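Local coordinates for mitochondrial RNA-binding protein 2 (Trypanosoma brucei, PDB 2GIA), which binds guide RNA in a complex with its partner MRP1 and probably acts as a matchmaker that helps guide RNA pair with mRNA during mitochondrial RNA editing, at residues E117-R121 with Y122-T126; P131-P134 with Y135-T138; Q35-R38 with R39-P43; M175-R178 with F179-A183. One frame throughout, in Å; residues are numbered along the deposited sequence.

Interaction 1 of 4, residues E117-R121 with Y122-T126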
# COMPACT_ATOMS: atom_id res chain seq x y z
N GLU D 117 3.04 24.25 -9.13
CA GLU D 117 3.20 24.90 -10.43
C GLU D 117 4.25 24.21 -11.26
O GLU D 117 5.31 23.86 -10.76
CB GLU D 117 3.62 26.36 -10.26
CG GLU D 117 2.53 27.25 -9.72
CD GLU D 117 2.96 28.71 -9.72
OE1 GLU D 117 3.60 29.12 -10.71
OE2 GLU D 117 2.64 29.44 -8.76
N VAL D 118 3.97 24.01 -12.54
CA VAL D 118 4.92 23.40 -13.46
C VAL D 118 5.23 24.49 -14.50
O VAL D 118 4.30 25.03 -15.11
CB VAL D 118 4.29 22.19 -14.19
CG1 VAL D 118 5.35 21.48 -15.01
CG2 VAL D 118 3.61 21.25 -13.18
N HIS D 119 6.51 24.80 -14.69
CA HIS D 119 6.94 25.83 -15.66
C HIS D 119 8.02 25.30 -16.58
O HIS D 119 9.04 24.79 -16.12
CB HIS D 119 7.49 27.08 -14.96
CG HIS D 119 6.50 27.78 -14.09
ND1 HIS D 119 5.44 28.50 -14.60
CD2 HIS D 119 6.40 27.87 -12.74
CE1 HIS D 119 4.73 28.99 -13.60
NE2 HIS D 119 5.29 28.63 -12.46
N SER D 120 7.78 25.44 -17.88
CA SER D 120 8.70 25.03 -18.94
C SER D 120 8.52 26.00 -20.10
O SER D 120 7.68 26.90 -20.03
CB SER D 120 8.37 23.61 -19.42
OG SER D 120 8.90 22.65 -18.53
N ARG D 121 9.31 25.82 -21.15
CA ARG D 121 9.20 26.70 -22.31
C ARG D 121 8.09 26.22 -23.23
O ARG D 121 7.84 26.80 -24.29
CB ARG D 121 10.53 26.80 -23.06
CG ARG D 121 11.29 28.12 -22.81
CD ARG D 121 10.46 29.36 -23.24
NE ARG D 121 9.32 29.62 -22.36
CZ ARG D 121 8.27 30.39 -22.67
NH1 ARG D 121 8.20 30.98 -23.86
NH2 ARG D 121 7.29 30.57 -21.79
N TYR D 122 7.43 25.15 -22.81
CA TYR D 122 6.33 24.58 -23.56
C TYR D 122 5.10 24.48 -22.66
O TYR D 122 3.97 24.44 -23.15
CB TYR D 122 6.71 23.19 -24.09
CG TYR D 122 7.77 23.24 -25.18
CD1 TYR D 122 7.56 23.98 -26.35
CD2 TYR D 122 9.00 22.59 -25.03
CE1 TYR D 122 8.54 24.08 -27.33
CE2 TYR D 122 10.00 22.68 -26.01
CZ TYR D 122 9.76 23.43 -27.16
OH TYR D 122 10.74 23.55 -28.14
N THR D 123 5.31 24.47 -21.35
CA THR D 123 4.18 24.35 -20.43
C THR D 123 4.20 25.25 -19.20
O THR D 123 5.23 25.46 -18.58
CB THR D 123 4.03 22.90 -19.93
OG1 THR D 123 5.17 22.54 -19.15
CG2 THR D 123 3.92 21.96 -21.08
N ASN D 124 3.03 25.78 -18.88
CA ASN D 124 2.85 26.61 -17.70
C ASN D 124 1.54 26.09 -17.07
O ASN D 124 0.44 26.46 -17.49
CB ASN D 124 2.75 28.09 -18.11
CG ASN D 124 2.24 28.98 -16.99
OD1 ASN D 124 2.35 28.64 -15.80
ND2 ASN D 124 1.69 30.14 -17.35
N ALA D 125 1.66 25.23 -16.07
CA ALA D 125 0.46 24.66 -15.44
C ALA D 125 0.43 24.69 -13.93
O ALA D 125 1.49 24.79 -13.28
CB ALA D 125 0.28 23.21 -15.91
N THR D 126 -0.78 24.63 -13.37
CA THR D 126 -1.00 24.57 -11.92
C THR D 126 -1.96 23.42 -11.60
O THR D 126 -2.81 23.04 -12.43
CB THR D 126 -1.65 25.89 -11.31
OG1 THR D 126 -3.02 25.98 -11.72
CG2 THR D 126 -0.85 27.12 -11.74
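The imidazole of His119 and the carboxamide of Asn124 lie side by side and point the same way, their planes 30° apart. The amide oxygen Asn124 OD1 comes up obliquely to the ND1-CE1 side of the ring, 3.3 Å from His119 CE1. The neighbouring nitrogen, His119 NE2, gives a very short, bent bond of 2.5 Å to Glu117 OE1. The extended Glu117 chain reaches it while Glu117 CG rests 3.9 Å from Thr126 CG2. All four groups share one largely solvent-facing side of a β-hairpin, strands 116-119 and 123-129, at the edge of an antiparallel sheet. The opposite face is apolar: Val118 CB meets Ala125 CB at 4.5 Å, and Val118 packs onto Phe105 of helix 101-109. Backbone bonds join Val118 N to Ala125 O (2.7 Å) and Ala125 N to Val118 O (2.8 Å). Nearer the turn, Ser120 N reaches Thr123 O at 2.6 Å with an N-H...O angle of 142°, while the buried Thr123 N has no partner in the model. If the short distance is real, the carboxylate of Glu117 would help to fix the rotation of the His119 ring and would probably favour its protonated form.

Interaction 2 of 4, residues P131-P134 with Y135-T138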
# COMPACT_ATOMS: atom_id res chain seq x y z
N PRO D 131 -12.37 24.36 -4.92
CA PRO D 131 -13.23 24.84 -3.84
C PRO D 131 -14.64 24.25 -3.87
O PRO D 131 -15.25 24.05 -2.82
CB PRO D 131 -13.29 26.36 -4.07
CG PRO D 131 -12.03 26.66 -4.80
CD PRO D 131 -11.82 25.48 -5.71
N ALA D 132 -15.16 23.99 -5.07
CA ALA D 132 -16.51 23.46 -5.26
C ALA D 132 -16.87 22.18 -4.50
O ALA D 132 -18.05 21.96 -4.22
CB ALA D 132 -16.76 23.24 -6.76
N ALA D 133 -15.89 21.34 -4.17
CA ALA D 133 -16.18 20.09 -3.49
C ALA D 133 -14.92 19.50 -2.82
O ALA D 133 -13.83 19.54 -3.39
CB ALA D 133 -16.75 19.11 -4.50
N PRO D 134 -15.06 18.95 -1.60
CA PRO D 134 -13.87 18.39 -0.94
C PRO D 134 -13.29 17.24 -1.75
O PRO D 134 -13.99 16.52 -2.46
CB PRO D 134 -14.41 17.89 0.41
CG PRO D 134 -15.60 18.76 0.65
CD PRO D 134 -16.24 18.84 -0.72
N TYR D 135 -11.98 17.09 -1.64
CA TYR D 135 -11.30 16.01 -2.32
C TYR D 135 -11.38 16.06 -3.85
O TYR D 135 -11.30 15.01 -4.48
CB TYR D 135 -11.86 14.68 -1.81
CG TYR D 135 -11.74 14.53 -0.29
CD1 TYR D 135 -10.50 14.55 0.33
CD2 TYR D 135 -12.88 14.44 0.52
CE1 TYR D 135 -10.37 14.50 1.70
CE2 TYR D 135 -12.76 14.39 1.92
CZ TYR D 135 -11.50 14.41 2.50
OH TYR D 135 -11.35 14.35 3.87
N THR D 136 -11.55 17.25 -4.44
CA THR D 136 -11.59 17.38 -5.91
C THR D 136 -10.49 18.39 -6.25
O THR D 136 -10.15 19.26 -5.45
CB THR D 136 -12.96 17.87 -6.48
OG1 THR D 136 -13.23 19.21 -6.04
CG2 THR D 136 -14.09 16.92 -6.05
N PHE D 137 -9.95 18.25 -7.45
CA PHE D 137 -8.82 19.07 -7.85
C PHE D 137 -8.94 19.50 -9.29
O PHE D 137 -9.74 18.95 -10.04
CB PHE D 137 -7.54 18.26 -7.66
CG PHE D 137 -7.30 17.86 -6.24
CD1 PHE D 137 -6.50 18.64 -5.40
CD2 PHE D 137 -7.94 16.75 -5.69
CE1 PHE D 137 -6.35 18.31 -4.04
CE2 PHE D 137 -7.80 16.42 -4.34
CZ PHE D 137 -7.01 17.20 -3.51
N THR D 138 -8.12 20.49 -9.65
CA THR D 138 -8.13 21.03 -11.00
C THR D 138 -6.75 21.19 -11.62
O THR D 138 -5.87 21.78 -11.02
CB THR D 138 -8.79 22.45 -11.02
OG1 THR D 138 -10.15 22.33 -10.57
CG2 THR D 138 -8.78 23.00 -12.47
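Thr136 turns its hydroxyl back toward Ala133, and Tyr135 lays its ring beside Pro134, so one side chain closes this tight bend onto a backbone carbonyl while another lies against the proline. The threonine grip is the shorter one: Thr136 OG1 donates to Ala133 O over 2.7 Å, arriving 28° off the carbonyl plane. A chi1 of 65° sets OG1 between the backbone N and the carbonyl carbon of its own residue, and sends Thr136 CG2 back over the bend, 3.8 Å from Ala133 CB and 3.6 Å from Pro134 O. The backbone bond from Thr136 N to the same Ala133 O is weak, 3.4 Å long, leaving the hydroxyl as the firmer closure. This is a type II β-turn from Ala133 to Thr136, in the connection between strands 123-129 and 137-145, with Pro134 at its second position and Tyr135 at its third. Tyr135 takes up the positive phi (63°) that this turn demands there, a conformation more often left to glycine. Its ring runs outward past the proline, meeting the Pro134 carbonyl carbon obliquely, while Tyr135 CD2 comes within 3.8 Å of Pro134 CB. Tyr135 also packs on Arg84 of a neighbouring MRP1 chain, and the backbone of Thr136 is hydrogen-bonded to Asn130 across the same connection.

Interaction 3 of 4, residues Q35-R38 with R39-P43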
# COMPACT_ATOMS: atom_id res chain seq x y z
N GLN D 35 -4.38 -9.21 -25.01
CA GLN D 35 -4.41 -8.01 -24.20
C GLN D 35 -3.51 -8.10 -22.98
O GLN D 35 -3.06 -7.08 -22.46
CB GLN D 35 -5.85 -7.66 -23.81
CG GLN D 35 -6.60 -8.72 -23.09
CD GLN D 35 -8.04 -8.31 -22.87
OE1 GLN D 35 -8.32 -7.34 -22.16
NE2 GLN D 35 -8.97 -9.03 -23.50
N ARG D 36 -3.22 -9.32 -22.53
CA ARG D 36 -2.33 -9.55 -21.39
C ARG D 36 -0.96 -8.97 -21.70
O ARG D 36 -0.39 -8.22 -20.90
CB ARG D 36 -2.16 -11.05 -21.13
CG ARG D 36 -2.81 -11.54 -19.85
CD ARG D 36 -1.80 -11.66 -18.69
NE ARG D 36 -2.49 -12.01 -17.44
CZ ARG D 36 -1.89 -12.19 -16.27
NH1 ARG D 36 -0.57 -12.05 -16.16
NH2 ARG D 36 -2.61 -12.49 -15.19
N ALA D 37 -0.42 -9.33 -22.86
CA ALA D 37 0.88 -8.83 -23.29
C ALA D 37 0.85 -7.30 -23.52
O ALA D 37 1.80 -6.61 -23.16
CB ALA D 37 1.32 -9.56 -24.55
N ARG D 38 -0.25 -6.80 -24.10
CA ARG D 38 -0.44 -5.36 -24.37
C ARG D 38 -0.31 -4.58 -23.06
O ARG D 38 0.45 -3.62 -22.95
CB ARG D 38 -1.86 -5.06 -24.89
CG ARG D 38 -2.14 -5.12 -26.38
CD ARG D 38 -1.55 -3.97 -27.19
NE ARG D 38 -2.08 -2.61 -27.03
CZ ARG D 38 -1.59 -1.59 -27.75
NH1 ARG D 38 -0.63 -1.85 -28.63
NH2 ARG D 38 -1.98 -0.33 -27.57
N ARG D 39 -1.11 -4.99 -22.07
CA ARG D 39 -1.13 -4.32 -20.79
C ARG D 39 0.24 -4.32 -20.15
O ARG D 39 0.65 -3.34 -19.53
CB ARG D 39 -2.11 -4.99 -19.82
CG ARG D 39 -2.33 -4.12 -18.60
CD ARG D 39 -2.52 -4.87 -17.26
NE ARG D 39 -3.28 -4.00 -16.35
CZ ARG D 39 -3.42 -4.17 -15.04
NH1 ARG D 39 -4.14 -3.30 -14.35
NH2 ARG D 39 -2.83 -5.17 -14.41
N ALA D 40 0.95 -5.43 -20.30
CA ALA D 40 2.27 -5.55 -19.71
C ALA D 40 3.33 -4.67 -20.38
O ALA D 40 4.13 -4.03 -19.71
CB ALA D 40 2.71 -7.00 -19.74
N GLN D 41 3.31 -4.62 -21.71
CA GLN D 41 4.29 -3.83 -22.47
C GLN D 41 4.06 -2.32 -22.40
O GLN D 41 5.01 -1.54 -22.28
CB GLN D 41 4.27 -4.26 -23.95
CG GLN D 41 4.69 -5.70 -24.24
CD GLN D 41 4.37 -6.15 -25.68
OE1 GLN D 41 4.66 -5.44 -26.66
NE2 GLN D 41 3.77 -7.34 -25.81
N LEU D 42 2.80 -1.88 -22.50
CA LEU D 42 2.52 -0.45 -22.50
C LEU D 42 2.79 0.17 -21.13
O LEU D 42 2.89 -0.53 -20.11
CB LEU D 42 1.07 -0.19 -22.93
CG LEU D 42 0.69 -0.26 -24.44
CD1 LEU D 42 0.86 1.10 -25.10
CD2 LEU D 42 1.57 -1.30 -25.15
N PRO D 43 2.93 1.50 -21.10
CA PRO D 43 3.18 2.23 -19.86
C PRO D 43 2.05 2.09 -18.83
O PRO D 43 0.87 2.05 -19.19
CB PRO D 43 3.27 3.68 -20.33
CG PRO D 43 3.82 3.54 -21.75
CD PRO D 43 3.03 2.39 -22.28
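Gln35 and Arg39 are joined in the last turns of helix 30-41, where the tight part of the contact is the helical backbone and the loose part is a fringe of long, mostly polar side chains. Arg39 N bonds Gln35 O at 2.9 Å and is nearly straight at 171°. Gln41 N repeats the i to i+4 pattern on Ala37 O, also at 2.9 Å, whereas the bond from Ala40 N to Arg36 O is longer, 3.2 Å. The last of the series, Leu42 N to Arg38 O at 3.0 Å, is made by a residue that has itself left helical geometry, so the hydrogen bonding runs one residue past the helix. Ala40 CB lies close against the backbone, 3.5 Å from Arg36 O. On this part of the helix a neighbouring MRP1 chain closes in: its His152 ND1 is hydrogen-bonded to Ala40 O, and its Gln151 packs on Arg39.

The solvent side is held far less firmly. The extended Gln41 chain runs back along the helix, bringing Gln41 NE2 to 3.5 Å from Ala37 CB. Gln41, Arg38 and Leu42 are all exposed and touch a crystal neighbour, so the lattice may influence their pose. The arginine chain bends at chi2 and chi3 (-73° and -69°), which turns it along the helix toward the leucine. The two side chains cross obliquely, and Leu42 CD2 sits over the centre of the Arg38 guanidinium, 4.1 Å above its plane.

Interaction 4 of 4, residues M175-R178 with F179-A183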
# COMPACT_ATOMS: atom_id res chain seq x y z
N MET D 175 -7.71 8.20 -7.84
CA MET D 175 -6.95 7.44 -8.81
C MET D 175 -5.58 8.06 -9.04
O MET D 175 -4.59 7.35 -9.10
CB MET D 175 -7.67 7.36 -10.15
CG MET D 175 -8.89 6.46 -10.12
SD MET D 175 -9.88 6.56 -11.66
CE MET D 175 -8.74 5.71 -12.62
N LEU D 176 -5.52 9.39 -9.16
CA LEU D 176 -4.23 10.04 -9.38
C LEU D 176 -3.34 9.87 -8.14
O LEU D 176 -2.14 9.64 -8.27
CB LEU D 176 -4.44 11.54 -9.70
CG LEU D 176 -3.16 12.35 -9.95
CD1 LEU D 176 -2.45 11.85 -11.23
CD2 LEU D 176 -3.51 13.84 -10.05
N GLN D 177 -3.90 9.98 -6.93
CA GLN D 177 -3.08 9.83 -5.73
C GLN D 177 -2.48 8.41 -5.66
O GLN D 177 -1.31 8.24 -5.33
CB GLN D 177 -3.90 10.18 -4.46
CG GLN D 177 -3.07 10.45 -3.12
CD GLN D 177 -2.50 9.18 -2.45
OE1 GLN D 177 -3.05 8.09 -2.61
NE2 GLN D 177 -1.42 9.32 -1.65
N ARG D 178 -3.28 7.37 -5.97
CA ARG D 178 -2.74 5.99 -5.91
C ARG D 178 -1.73 5.76 -7.04
O ARG D 178 -0.71 5.08 -6.86
CB ARG D 178 -3.87 4.95 -6.00
CG ARG D 178 -4.90 5.05 -4.84
CD ARG D 178 -4.20 5.28 -3.47
NE ARG D 178 -3.27 4.20 -3.06
CZ ARG D 178 -2.34 4.32 -2.10
NH1 ARG D 178 -2.20 5.48 -1.44
NH2 ARG D 178 -1.61 3.27 -1.73
N PHE D 179 -2.03 6.30 -8.21
CA PHE D 179 -1.13 6.16 -9.35
C PHE D 179 0.24 6.77 -9.03
O PHE D 179 1.26 6.13 -9.24
CB PHE D 179 -1.72 6.85 -10.60
CG PHE D 179 -0.80 6.76 -11.80
CD1 PHE D 179 0.08 7.81 -12.09
CD2 PHE D 179 -0.83 5.66 -12.64
CE1 PHE D 179 0.92 7.74 -13.21
CE2 PHE D 179 -0.00 5.57 -13.77
CZ PHE D 179 0.87 6.62 -14.06
N LEU D 180 0.25 8.01 -8.54
CA LEU D 180 1.49 8.69 -8.19
C LEU D 180 2.17 7.95 -7.04
O LEU D 180 3.41 7.88 -6.99
CB LEU D 180 1.23 10.14 -7.75
CG LEU D 180 0.78 11.01 -8.94
CD1 LEU D 180 0.54 12.40 -8.48
CD2 LEU D 180 1.83 10.99 -10.07
N THR D 181 1.39 7.43 -6.10
CA THR D 181 2.00 6.65 -4.99
C THR D 181 2.75 5.44 -5.57
O THR D 181 3.91 5.16 -5.18
CB THR D 181 0.93 6.21 -4.00
OG1 THR D 181 0.46 7.39 -3.30
CG2 THR D 181 1.50 5.18 -2.96
N GLN D 182 2.10 4.71 -6.49
CA GLN D 182 2.78 3.55 -7.13
C GLN D 182 4.00 4.05 -7.95
O GLN D 182 5.06 3.46 -7.86
CB GLN D 182 1.85 2.82 -8.10
CG GLN D 182 0.74 2.05 -7.36
CD GLN D 182 1.29 0.76 -6.77
OE1 GLN D 182 1.54 -0.21 -7.48
NE2 GLN D 182 1.48 0.76 -5.49
N ALA D 183 3.85 5.13 -8.73
CA ALA D 183 5.01 5.58 -9.52
C ALA D 183 6.21 5.93 -8.62
O ALA D 183 7.36 5.56 -8.93
CB ALA D 183 4.63 6.79 -10.40
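The long C-terminal helix 170-187 carries this contact, a stretch of buried i to i+4 packing in which Gln177 and Thr181 are joined by two bonds to one carbonyl. Gln177 O accepts from Thr181 N at 2.9 Å and from Thr181 OG1 at 2.8 Å, and these reach it from opposite faces of its carbonyl plane. With chi1 at -70°, the threonine hydroxyl stands beside its own backbone N and reaches back to that carbonyl, while CG2 is directed toward Arg178. There the two side chains run side by side: Thr181 CB lies over one face of the guanidinium, offset toward its rim, and Thr181 CG2 is 3.9 Å from Arg178 NH2.

The helix packs between elements of its own chain and two MRP1 subunits of the four-chain assembly, an arrangement consistent with the Whirly-type fold of this family. Arg178 NE makes a salt bridge to Asp144 of one MRP1 chain, and Gln177 NE2 is hydrogen-bonded to Glu110. Between these two charged partners, Arg178 NH1 donates to Gln177 OE1 at 3.0 Å, in the amide plane and on a lone pair, which helps fix how both groups are turned.

On the inward side, Leu176 CG and Leu180 CD1 approach to 4.0 Å, and both leucines pack on helix 101-109. Phe179 N bonds Met175 O at 2.9 Å, and the phenyl ring extends from the helix to the subunit boundary, where it meets Phe46 of its own chain and Phe147 of MRP1, each edge to face.

Interaction 4 is the buried member of the set, interaction 1 is partly buried, and interactions 2 and 3 are surface contacts. Interactions 1 and 2 belong to one sheet: the first lies in the hairpin that ends in strand 123-129, the second in the turn leading into its neighbour 137-145, their centres about 21 Å apart. Interactions 3 and 4 are both helical, yet residues 35-43 hold together mostly by backbone bonds, whereas 175-183 adds leucine packing and a threonine hydroxyl bonded to the backbone. Interaction 3 lies across the chain's centre from interactions 1 and 2. MRP1 borders interactions 2, 3 and 4, while residues 117-126 touch no other subunit.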